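Local coordinates for DNA helicase assembly protein (PDB 1C1K) that loads the replicative helicase onto fork DNA covered by the single-strand-binding protein during phage T4 DNA replication, recombination and repair, at residues F58-K61 / L62-K65; L96-Y99 / R100-G104; A49-R53 / R54-F58; N198-S201 / Q202-K205; S130-K133 / E134-Y138. All coordinates share one frame; numbering follows the deposited sequence.

All five contacts are local, each joining side chains a turn or so apart along the chain of this mostly helical monomer. Contacts 1 and 3 share F58, their centres about 12 Å apart, and meet where F59 CZ lies 3.6 Å from R53 NH2. Contact 2, centred about 17 Å from contact 1, touches it through L62 CD1 and L96 CD2, 4.1 Å apart. These three fall within the N-terminal half of the protein. Contacts 4 and 5 belong to the C-terminal half, with centres about 21 Å apart and nearest atoms about 10 Å. Contacts 1 and 5 are about 47 Å apart between centres. The side chains of K203 and K133 each lie about 4 Å from a bound iridium ion.

Contact 1: F58-K61 / L62-K65; sequences FFQK and LSEK
Along helix 56-65 the amides of L62 and S63 bond back four residues to F58 O and F59 O, at 3.1 Å for L62 N to F58 O, while E64 N reaches Q60 O less straight, with an N-H...O angle of 140°, and K61 O only weakly. Q60 O takes a second donor, S63 OG, at 2.7 Å. That hydroxyl stands between its own backbone N and carbonyl carbon (chi1 84°), a torsion that turns it back along the helix onto the carbonyl three residues earlier. L62 lays both methyls against one side of the F58 ring. Its CD1 makes a CH-pi contact over the face, 4.1 Å from the ring centroid and 15° off the normal, and its CD2 approaches F58 CE2 at 3.7 Å. The outward side is polar: K61, bent at chi2 and chi3, brings NZ to 3.8 Å from E64 OE1, a long salt bridge between exposed groups. With F59 and L62 buried and Q60, K61 and E64 exposed, the helix is amphipathic. L62 packs on L71 and F75 of helix 68-81 and on V19 of helix 16-30, while the F59 ring meets Y20 of helix 16-30 edge-to-face.

Contact 2: L96-Y99 / R100-G104; sequences LVFY and REYIG
Y99 and I103 meet one turn apart on helix 95-107, where the CG2 branch of I103 approaches Y99 CE1 to 3.3 Å, though the strained I103 rotamer makes this closeness doubtful. The same i to i+4 spacing brings F98 beside Y102. These two side chains point the same way with ring planes only 16° apart, yet the centroids are 5.7 Å from each other, so the rings are slid apart and barely overlap; F98 CE2 and Y102 CD1 make the touch at 3.8 Å. Regular alpha-helical bonds fix both spacings: I103 N to Y99 O is 2.9 Å long with an N-H...O angle of 152°, and Y102 N is tied likewise to F98 O. Further out, helix 68-81 receives L96 and Y99 on I74, F98 on N78 and Y102 on A81, while the hydroxyl of Y102 is hydrogen-bonded to E159. E101 forms a salt bridge with R105 of the next turn. On the exposed side R100 runs back along the helix and bends at chi3 (-80°), which lays its guanidinium over the preceding turn: L96 O sits 3.6 Å from the plane, over the centre of one face, and NH1 comes to 3.6 Å from L96 CB.

Contact 3: A49-R53 / R54-F58; sequences AYQKR and RDKYF
The turn between helix 47-52 and helix 56-65 is pinned by two basic side chains, R53 and K56. R53 grips D55 side-on. Its NE donates to D55 OD1 and its NH2 to D55 OD2, both at 2.9 Å and both nearly straight. Guanidinium and carboxylate are nearly coplanar, 19° apart, and both oxygens are met on their syn sides. Bends at chi2 and chi3 of R53 curl the chain back to present this edge to a residue only two places on. K56 reaches the other way, across the Y50 ring: its CD lies over one face, 3.9 Å from the centroid and 20° off the normal. Beyond it, bends at chi3 and chi4 bring NZ to two backbone carbonyls, R53 O at 2.7 Å, in the carbonyl plane, and Q51 O at 2.8 Å, from above the plane. One water joins K56 NZ to Q51 OE1, and another links Y50 OH with K56 O. S91 OG is a second partner of D55 OD2. The ammonium thus gathers the carbonyls of Q51 and R53, while the carboxylate ties R53 within the turn and S91 outside it, so charged groups hold much of the turn together.

Contact 4: N198-S201 / Q202-K205; sequences NIDS and QKAK
This is a helix N-cap at the junction of strand 197-199 and helix 201-216, with D200 in the capping position and K203 as its main partner. The capping bond runs from K203 N to D200 OD1; at 3.4 Å it is weak, although straight, with an N-H...O angle of 166°. The first regular bonds of the helix follow, A204 N to D200 O at 3.1 Å and K205 N to S201 O at 2.9 Å. CG of D200 stands anti to the backbone N (chi1 -176°), which swings the carboxylate over the start of the helix. There the two side chains cross at about a right angle. The extended chain of K203 passes the other carboxylate oxygen, with CD and CE each 3.2 Å from D200 OD2, and its NZ ends 3.7 Å from that atom in a long salt bridge. A water completes the link: it donates to D200 OD2 at 2.7 Å and accepts from K203 NZ at 2.9 Å.

On the inner side, S201 OG is hydrogen-bonded to S166 O of helix 158-168, and A204 packs on S166; I199 rests against I162 and L163 of the same helix. Backbone bonds join N198 to K3 and D200 to M1, linking this segment to strand 2-4 and to the residue just before it. The K203 side chain lies about 4 Å from a bound iridium ion. With OD1 turned to a helix amide and OD2 to water and lysine, the carboxylate divides its oxygens between two roles, and its negative charge probably also interacts favourably with the helix dipole.

Contact 5: S130-K133 / E134-Y138; sequences SAFK and EIFEY
F132 and F136 meet edge-to-face: the edge of F136 is directed at the face of F132, with the planes at 81° and the centroids 5.3 Å apart. The leading atoms are F136 CE1, which stands over the centre of the F132 face, and F136 CZ, 4.0 Å from F132 CZ. The F132 side chain leaves with CG anti to its amide nitrogen (chi1 -159°), and F136 with CG beside its N (chi1 -47°), so the two converge from four positions apart in the chain. I135 adds an apolar touch, its CG1 lying 4.0 Å from F132 CD1, while its CG2 covers one face of the F136 ring.

The backbone between the rings curls with helical torsions but lacks the regular bonding of a helix. Three-residue steps dominate, with E134 N bonded to A131 O at 3.1 Å and I135 N to F132 O at 3.0 Å, both from above the carbonyl plane. F136 N likewise reaches K133 O, which also takes a weak bond from E137 N. E134 extends beyond CG to place its carboxylate at S130. S130 N donates to E134 OE2 at 2.9 Å, approaching from above the carboxylate plane, while the link from S130 OG to E134 OE1, 2.4 Å, is doubtfully short.

The turn lies in the loop between helices 109-126 and 146-152. F132 and I135 pack on I120 and S124 of helix 109-126, F132 and F136 on F208 of helix 201-216, and F136 also on I170 of helix 170-177, to which E137 adds a salt bridge with K173.

Contact 1: F58-K61 / L62-K65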
# COMPACT_ATOMS: atom_id res chain seq x y z
N PHE A 58 8.46 -22.32 5.26
CA PHE A 58 7.66 -21.42 4.43
C PHE A 58 8.55 -20.63 3.48
O PHE A 58 8.29 -20.54 2.28
CB PHE A 58 6.86 -20.46 5.31
CG PHE A 58 6.05 -19.44 4.53
CD1 PHE A 58 4.87 -19.81 3.90
CD2 PHE A 58 6.46 -18.11 4.46
CE1 PHE A 58 4.10 -18.86 3.21
CE2 PHE A 58 5.71 -17.16 3.78
CZ PHE A 58 4.52 -17.54 3.15
N PHE A 59 9.62 -20.07 4.03
CA PHE A 59 10.54 -19.28 3.24
C PHE A 59 11.31 -20.16 2.28
O PHE A 59 11.65 -19.75 1.17
CB PHE A 59 11.45 -18.50 4.18
CG PHE A 59 10.68 -17.66 5.17
CD1 PHE A 59 10.43 -18.13 6.46
CD2 PHE A 59 10.12 -16.44 4.79
CE1 PHE A 59 9.62 -17.40 7.35
CE2 PHE A 59 9.32 -15.71 5.67
CZ PHE A 59 9.07 -16.19 6.95
N GLN A 60 11.59 -21.40 2.70
CA GLN A 60 12.29 -22.34 1.83
C GLN A 60 11.42 -22.65 0.61
O GLN A 60 11.89 -22.58 -0.54
CB GLN A 60 12.60 -23.64 2.59
CG GLN A 60 13.10 -24.77 1.70
CD GLN A 60 14.39 -24.44 0.98
OE1 GLN A 60 14.59 -24.82 -0.18
NE2 GLN A 60 15.29 -23.75 1.66
N LYS A 61 10.15 -22.99 0.83
CA LYS A 61 9.27 -23.30 -0.29
C LYS A 61 9.15 -22.13 -1.28
O LYS A 61 9.23 -22.32 -2.49
CB LYS A 61 7.88 -23.70 0.21
CG LYS A 61 7.82 -25.08 0.86
CD LYS A 61 8.30 -26.16 -0.09
CE LYS A 61 7.26 -26.48 -1.14
NZ LYS A 61 7.59 -27.76 -1.84
N LEU A 62 8.99 -20.92 -0.76
CA LEU A 62 8.87 -19.77 -1.63
C LEU A 62 10.14 -19.58 -2.46
O LEU A 62 10.07 -19.27 -3.65
CB LEU A 62 8.60 -18.50 -0.82
CG LEU A 62 7.13 -18.15 -0.59
CD1 LEU A 62 6.39 -19.31 0.02
CD2 LEU A 62 7.05 -16.92 0.31
N SER A 63 11.30 -19.79 -1.83
CA SER A 63 12.59 -19.63 -2.51
C SER A 63 12.79 -20.58 -3.69
O SER A 63 13.48 -20.24 -4.66
CB SER A 63 13.74 -19.82 -1.52
OG SER A 63 14.05 -21.20 -1.36
N GLU A 64 12.21 -21.76 -3.60
CA GLU A 64 12.38 -22.74 -4.67
C GLU A 64 11.66 -22.36 -5.95
O GLU A 64 12.16 -22.60 -7.04
CB GLU A 64 11.89 -24.12 -4.21
CG GLU A 64 12.66 -24.68 -3.04
CD GLU A 64 12.00 -25.90 -2.41
OE1 GLU A 64 10.98 -26.38 -2.94
OE2 GLU A 64 12.52 -26.38 -1.38
N LYS A 65 10.50 -21.74 -5.79
CA LYS A 65 9.65 -21.41 -6.93
C LYS A 65 9.60 -19.99 -7.49
O LYS A 65 9.48 -19.82 -8.70
CB LYS A 65 8.22 -21.84 -6.59
CG LYS A 65 7.18 -21.47 -7.62
CD LYS A 65 5.83 -22.06 -7.26
CE LYS A 65 4.76 -21.64 -8.25
NZ LYS A 65 4.58 -22.64 -9.33

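Contact 2: L96-Y99 / R100-G104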
# COMPACT_ATOMS: atom_id res chain seq x y z
N LEU A 96 -0.01 -16.59 -0.47
CA LEU A 96 0.04 -16.86 -1.91
C LEU A 96 -1.31 -16.64 -2.56
O LEU A 96 -1.40 -16.08 -3.66
CB LEU A 96 0.54 -18.28 -2.17
CG LEU A 96 2.04 -18.43 -2.49
CD1 LEU A 96 2.80 -17.14 -2.24
CD2 LEU A 96 2.61 -19.57 -1.66
N VAL A 97 -2.37 -17.08 -1.89
CA VAL A 97 -3.71 -16.90 -2.42
C VAL A 97 -3.98 -15.40 -2.53
O VAL A 97 -4.43 -14.92 -3.56
CB VAL A 97 -4.77 -17.54 -1.49
CG1 VAL A 97 -6.15 -17.00 -1.82
CG2 VAL A 97 -4.74 -19.04 -1.64
N PHE A 98 -3.68 -14.67 -1.46
CA PHE A 98 -3.90 -13.23 -1.43
C PHE A 98 -3.11 -12.52 -2.52
O PHE A 98 -3.62 -11.60 -3.17
CB PHE A 98 -3.52 -12.66 -0.06
CG PHE A 98 -3.88 -11.21 0.10
CD1 PHE A 98 -5.09 -10.84 0.68
CD2 PHE A 98 -3.02 -10.21 -0.36
CE1 PHE A 98 -5.45 -9.50 0.80
CE2 PHE A 98 -3.37 -8.87 -0.25
CZ PHE A 98 -4.59 -8.51 0.33
N TYR A 99 -1.87 -12.93 -2.72
CA TYR A 99 -1.00 -12.34 -3.73
C TYR A 99 -1.52 -12.54 -5.15
O TYR A 99 -1.51 -11.61 -5.96
CB TYR A 99 0.40 -12.94 -3.60
CG TYR A 99 1.20 -12.95 -4.88
CD1 TYR A 99 1.83 -11.79 -5.34
CD2 TYR A 99 1.39 -14.13 -5.59
CE1 TYR A 99 2.64 -11.81 -6.47
CE2 TYR A 99 2.18 -14.16 -6.72
CZ TYR A 99 2.81 -13.00 -7.16
OH TYR A 99 3.64 -13.05 -8.25
N ARG A 100 -1.96 -13.76 -5.45
CA ARG A 100 -2.48 -14.04 -6.79
C ARG A 100 -3.66 -13.12 -7.08
O ARG A 100 -3.79 -12.59 -8.19
CB ARG A 100 -2.90 -15.51 -6.88
CG ARG A 100 -1.73 -16.48 -7.06
CD ARG A 100 -2.17 -17.88 -7.45
NE ARG A 100 -2.63 -18.66 -6.30
CZ ARG A 100 -1.83 -19.25 -5.42
NH1 ARG A 100 -0.51 -19.16 -5.55
NH2 ARG A 100 -2.34 -19.94 -4.40
N GLU A 101 -4.52 -12.92 -6.09
CA GLU A 101 -5.68 -12.06 -6.26
C GLU A 101 -5.26 -10.60 -6.41
O GLU A 101 -5.86 -9.85 -7.18
CB GLU A 101 -6.63 -12.20 -5.07
CG GLU A 101 -8.07 -12.48 -5.45
CD GLU A 101 -8.87 -11.21 -5.70
OE1 GLU A 101 -9.58 -11.14 -6.73
OE2 GLU A 101 -8.79 -10.28 -4.86
N TYR A 102 -4.22 -10.19 -5.69
CA TYR A 102 -3.74 -8.81 -5.74
C TYR A 102 -2.96 -8.42 -7.00
O TYR A 102 -3.02 -7.26 -7.42
CB TYR A 102 -2.90 -8.50 -4.51
CG TYR A 102 -3.05 -7.07 -4.03
CD1 TYR A 102 -4.13 -6.69 -3.23
CD2 TYR A 102 -2.11 -6.09 -4.37
CE1 TYR A 102 -4.28 -5.37 -2.78
CE2 TYR A 102 -2.24 -4.77 -3.92
CZ TYR A 102 -3.33 -4.42 -3.13
OH TYR A 102 -3.46 -3.13 -2.65
N ILE A 103 -2.23 -9.35 -7.61
CA ILE A 103 -1.48 -9.01 -8.82
C ILE A 103 -2.44 -8.57 -9.92
O ILE A 103 -2.15 -7.63 -10.67
CB ILE A 103 -0.64 -10.20 -9.36
CG1 ILE A 103 -1.43 -11.50 -9.25
CG2 ILE A 103 0.66 -10.30 -8.59
CD1 ILE A 103 -0.70 -12.70 -9.84
N GLY A 104 -3.58 -9.25 -10.02
CA GLY A 104 -4.56 -8.89 -11.02
C GLY A 104 -5.02 -7.45 -10.80
O GLY A 104 -5.29 -6.73 -11.76

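Contact 3: A49-R53 / R54-F58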
# COMPACT_ATOMS: atom_id res chain seq x y z
N ALA A 49 17.41 -14.92 15.62
CA ALA A 49 15.97 -14.74 15.46
C ALA A 49 15.43 -15.64 14.36
O ALA A 49 14.37 -16.24 14.51
CB ALA A 49 15.66 -13.28 15.15
N TYR A 50 16.16 -15.72 13.25
CA TYR A 50 15.74 -16.56 12.14
C TYR A 50 15.71 -18.03 12.57
O TYR A 50 14.76 -18.75 12.28
CB TYR A 50 16.69 -16.39 10.95
CG TYR A 50 16.55 -17.45 9.87
CD1 TYR A 50 15.39 -17.52 9.08
CD2 TYR A 50 17.56 -18.38 9.64
CE1 TYR A 50 15.26 -18.50 8.09
CE2 TYR A 50 17.44 -19.35 8.65
CZ TYR A 50 16.29 -19.41 7.88
OH TYR A 50 16.18 -20.37 6.90
N GLN A 51 16.76 -18.47 13.26
CA GLN A 51 16.81 -19.86 13.70
C GLN A 51 15.70 -20.20 14.68
O GLN A 51 15.25 -21.34 14.75
CB GLN A 51 18.18 -20.16 14.31
CG GLN A 51 19.27 -20.37 13.25
CD GLN A 51 19.07 -21.66 12.46
OE1 GLN A 51 18.56 -22.65 12.98
NE2 GLN A 51 19.47 -21.64 11.19
N LYS A 52 15.25 -19.20 15.43
CA LYS A 52 14.17 -19.42 16.39
C LYS A 52 12.82 -19.62 15.71
O LYS A 52 11.89 -20.14 16.31
CB LYS A 52 14.08 -18.23 17.36
CG LYS A 52 14.64 -18.51 18.74
CD LYS A 52 14.90 -17.22 19.51
CE LYS A 52 15.94 -17.43 20.61
NZ LYS A 52 17.12 -18.23 20.15
N ARG A 53 12.71 -19.21 14.44
CA ARG A 53 11.46 -19.35 13.69
C ARG A 53 11.03 -20.81 13.59
O ARG A 53 11.85 -21.69 13.33
CB ARG A 53 11.62 -18.80 12.27
CG ARG A 53 11.98 -17.32 12.17
CD ARG A 53 10.80 -16.43 12.52
NE ARG A 53 9.67 -16.58 11.61
CZ ARG A 53 8.98 -15.57 11.10
NH1 ARG A 53 9.30 -14.32 11.42
NH2 ARG A 53 7.95 -15.79 10.30
N ARG A 54 9.74 -21.06 13.78
CA ARG A 54 9.19 -22.41 13.68
C ARG A 54 8.63 -22.67 12.28
O ARG A 54 8.11 -23.75 12.00
CB ARG A 54 8.06 -22.59 14.70
CG ARG A 54 8.40 -22.18 16.13
CD ARG A 54 7.20 -22.41 17.04
NE ARG A 54 7.06 -21.40 18.09
CZ ARG A 54 6.20 -20.38 18.05
NH1 ARG A 54 5.39 -20.22 17.01
NH2 ARG A 54 6.13 -19.54 19.07
N ASP A 55 8.74 -21.67 11.41
CA ASP A 55 8.21 -21.77 10.05
C ASP A 55 9.25 -21.55 8.96
O ASP A 55 8.94 -21.03 7.89
CB ASP A 55 7.07 -20.76 9.87
CG ASP A 55 7.55 -19.31 10.03
OD1 ASP A 55 8.72 -19.09 10.43
OD2 ASP A 55 6.77 -18.37 9.74
N LYS A 56 10.49 -21.96 9.20
CA LYS A 56 11.52 -21.76 8.19
C LYS A 56 11.19 -22.42 6.85
O LYS A 56 11.65 -21.98 5.80
CB LYS A 56 12.87 -22.23 8.73
CG LYS A 56 13.33 -21.37 9.91
CD LYS A 56 14.77 -21.66 10.37
CE LYS A 56 14.83 -22.92 11.21
NZ LYS A 56 14.22 -22.73 12.56
N TYR A 57 10.38 -23.48 6.88
CA TYR A 57 9.99 -24.19 5.67
C TYR A 57 9.21 -23.27 4.71
O TYR A 57 9.28 -23.44 3.50
CB TYR A 57 9.09 -25.40 6.01
CG TYR A 57 7.69 -24.99 6.45
CD1 TYR A 57 6.70 -24.72 5.51
CD2 TYR A 57 7.40 -24.80 7.79
CE1 TYR A 57 5.45 -24.25 5.90
CE2 TYR A 57 6.15 -24.33 8.20
CZ TYR A 57 5.18 -24.06 7.25
OH TYR A 57 3.95 -23.58 7.66
N PHE A 58 8.46 -22.32 5.26
CA PHE A 58 7.66 -21.42 4.43
C PHE A 58 8.55 -20.63 3.48
O PHE A 58 8.29 -20.54 2.28
CB PHE A 58 6.86 -20.46 5.31
CG PHE A 58 6.05 -19.44 4.53
CD1 PHE A 58 4.87 -19.81 3.90
CD2 PHE A 58 6.46 -18.11 4.46
CE1 PHE A 58 4.10 -18.86 3.21
CE2 PHE A 58 5.71 -17.16 3.78
CZ PHE A 58 4.52 -17.54 3.15
O HOH W 1 14.30 -21.32 5.24
O HOH W 2 16.62 -24.35 13.90

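Contact 4: N198-S201 / Q202-K205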
# COMPACT_ATOMS: atom_id res chain seq x y z
N ASN A 198 6.28 4.70 -7.32
CA ASN A 198 6.81 5.74 -8.19
C ASN A 198 5.60 6.30 -8.93
O ASN A 198 5.08 5.68 -9.86
CB ASN A 198 7.80 5.13 -9.19
CG ASN A 198 8.56 6.18 -9.96
OD1 ASN A 198 9.56 5.87 -10.61
ND2 ASN A 198 8.11 7.42 -9.89
N ILE A 199 5.15 7.47 -8.50
CA ILE A 199 3.96 8.07 -9.08
C ILE A 199 4.21 9.39 -9.79
O ILE A 199 4.90 10.27 -9.28
CB ILE A 199 2.89 8.31 -7.99
CG1 ILE A 199 2.39 6.97 -7.45
CG2 ILE A 199 1.74 9.17 -8.54
CD1 ILE A 199 1.66 7.08 -6.12
N ASP A 200 3.63 9.52 -10.98
CA ASP A 200 3.73 10.74 -11.76
C ASP A 200 2.49 11.54 -11.36
O ASP A 200 1.39 11.30 -11.86
CB ASP A 200 3.69 10.45 -13.26
CG ASP A 200 3.88 11.69 -14.10
OD1 ASP A 200 3.51 12.79 -13.63
OD2 ASP A 200 4.40 11.58 -15.23
N SER A 201 2.68 12.49 -10.44
CA SER A 201 1.61 13.33 -9.92
C SER A 201 0.76 14.01 -10.98
O SER A 201 -0.46 14.02 -10.88
CB SER A 201 2.20 14.41 -9.01
OG SER A 201 1.90 14.12 -7.66
N GLN A 202 1.41 14.58 -11.99
CA GLN A 202 0.69 15.27 -13.06
C GLN A 202 -0.26 14.34 -13.80
O GLN A 202 -1.40 14.70 -14.08
CB GLN A 202 1.69 15.89 -14.04
CG GLN A 202 1.06 16.84 -15.06
CD GLN A 202 0.22 17.92 -14.41
OE1 GLN A 202 -0.87 18.25 -14.90
NE2 GLN A 202 0.71 18.49 -13.32
N LYS A 203 0.21 13.14 -14.12
CA LYS A 203 -0.61 12.17 -14.83
C LYS A 203 -1.79 11.74 -13.97
O LYS A 203 -2.90 11.61 -14.47
CB LYS A 203 0.24 10.96 -15.23
CG LYS A 203 1.25 11.26 -16.34
CD LYS A 203 2.02 10.01 -16.73
CE LYS A 203 3.00 10.30 -17.86
NZ LYS A 203 3.97 9.18 -18.07
N ALA A 204 -1.55 11.52 -12.68
CA ALA A 204 -2.63 11.12 -11.77
C ALA A 204 -3.65 12.25 -11.70
O ALA A 204 -4.86 12.01 -11.70
CB ALA A 204 -2.06 10.83 -10.39
N LYS A 205 -3.16 13.49 -11.64
CA LYS A 205 -4.03 14.66 -11.59
C LYS A 205 -4.89 14.76 -12.85
O LYS A 205 -6.10 15.01 -12.77
CB LYS A 205 -3.19 15.94 -11.47
CG LYS A 205 -4.00 17.19 -11.20
CD LYS A 205 -3.09 18.39 -11.00
CE LYS A 205 -3.85 19.61 -10.52
NZ LYS A 205 -4.74 20.15 -11.59
O HOH W 3 5.64 9.20 -15.75

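Contact 5: S130-K133 / E134-Y138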
# COMPACT_ATOMS: atom_id res chain seq x y z
N SER A 130 -20.81 20.59 0.05
CA SER A 130 -21.09 21.89 -0.55
C SER A 130 -20.02 22.16 -1.60
O SER A 130 -20.17 23.03 -2.46
CB SER A 130 -21.09 22.98 0.52
OG SER A 130 -19.78 23.47 0.75
N ALA A 131 -18.93 21.40 -1.51
CA ALA A 131 -17.80 21.49 -2.43
C ALA A 131 -17.08 20.14 -2.41
O ALA A 131 -16.98 19.50 -1.36
CB ALA A 131 -16.86 22.59 -1.99
N PHE A 132 -16.58 19.69 -3.56
CA PHE A 132 -15.89 18.41 -3.63
C PHE A 132 -14.70 18.32 -2.67
O PHE A 132 -14.43 17.27 -2.10
CB PHE A 132 -15.41 18.13 -5.07
CG PHE A 132 -15.15 16.68 -5.36
CD1 PHE A 132 -15.82 15.68 -4.65
CD2 PHE A 132 -14.25 16.30 -6.35
CE1 PHE A 132 -15.58 14.33 -4.93
CE2 PHE A 132 -14.01 14.96 -6.64
CZ PHE A 132 -14.68 13.97 -5.93
N LYS A 133 -14.00 19.44 -2.49
CA LYS A 133 -12.85 19.49 -1.61
C LYS A 133 -13.14 19.00 -0.18
O LYS A 133 -12.24 18.53 0.52
CB LYS A 133 -12.27 20.91 -1.57
CG LYS A 133 -12.93 21.83 -0.54
CD LYS A 133 -12.22 23.18 -0.48
CE LYS A 133 -13.00 24.18 0.37
NZ LYS A 133 -12.21 25.42 0.65
N GLU A 134 -14.39 19.11 0.25
CA GLU A 134 -14.78 18.69 1.59
C GLU A 134 -14.57 17.19 1.84
O GLU A 134 -14.46 16.74 2.99
CB GLU A 134 -16.25 19.05 1.84
CG GLU A 134 -16.46 20.54 2.10
CD GLU A 134 -17.90 20.98 2.02
OE1 GLU A 134 -18.13 22.21 1.93
OE2 GLU A 134 -18.82 20.13 2.04
N ILE A 135 -14.50 16.42 0.76
CA ILE A 135 -14.29 14.98 0.85
C ILE A 135 -12.87 14.67 1.33
O ILE A 135 -12.65 13.74 2.11
CB ILE A 135 -14.49 14.31 -0.53
CG1 ILE A 135 -15.97 14.34 -0.93
CG2 ILE A 135 -13.94 12.88 -0.50
CD1 ILE A 135 -16.85 13.47 -0.08
N PHE A 136 -11.92 15.47 0.86
CA PHE A 136 -10.51 15.25 1.16
C PHE A 136 -9.91 15.96 2.36
O PHE A 136 -8.82 15.61 2.79
CB PHE A 136 -9.71 15.57 -0.10
CG PHE A 136 -10.27 14.95 -1.34
CD1 PHE A 136 -11.21 15.63 -2.11
CD2 PHE A 136 -9.89 13.66 -1.72
CE1 PHE A 136 -11.77 15.03 -3.24
CE2 PHE A 136 -10.45 13.06 -2.84
CZ PHE A 136 -11.39 13.75 -3.60
N GLU A 137 -10.61 16.94 2.90
CA GLU A 137 -10.10 17.69 4.04
C GLU A 137 -10.33 17.03 5.39
O GLU A 137 -11.40 16.49 5.67
CB GLU A 137 -10.69 19.10 4.05
CG GLU A 137 -10.27 19.97 2.89
CD GLU A 137 -8.83 20.43 2.99
OE1 GLU A 137 -8.18 20.60 1.93
OE2 GLU A 137 -8.34 20.63 4.13
N TYR A 138 -9.32 17.09 6.25
CA TYR A 138 -9.42 16.53 7.59
C TYR A 138 -10.49 17.32 8.36
O TYR A 138 -10.58 18.54 8.23
CB TYR A 138 -8.06 16.66 8.28
CG TYR A 138 -8.07 16.36 9.76
CD1 TYR A 138 -8.05 15.04 10.22
CD2 TYR A 138 -8.07 17.39 10.70
CE1 TYR A 138 -8.04 14.75 11.59
CE2 TYR A 138 -8.06 17.12 12.07
CZ TYR A 138 -8.04 15.80 12.50
OH TYR A 138 -8.01 15.52 13.85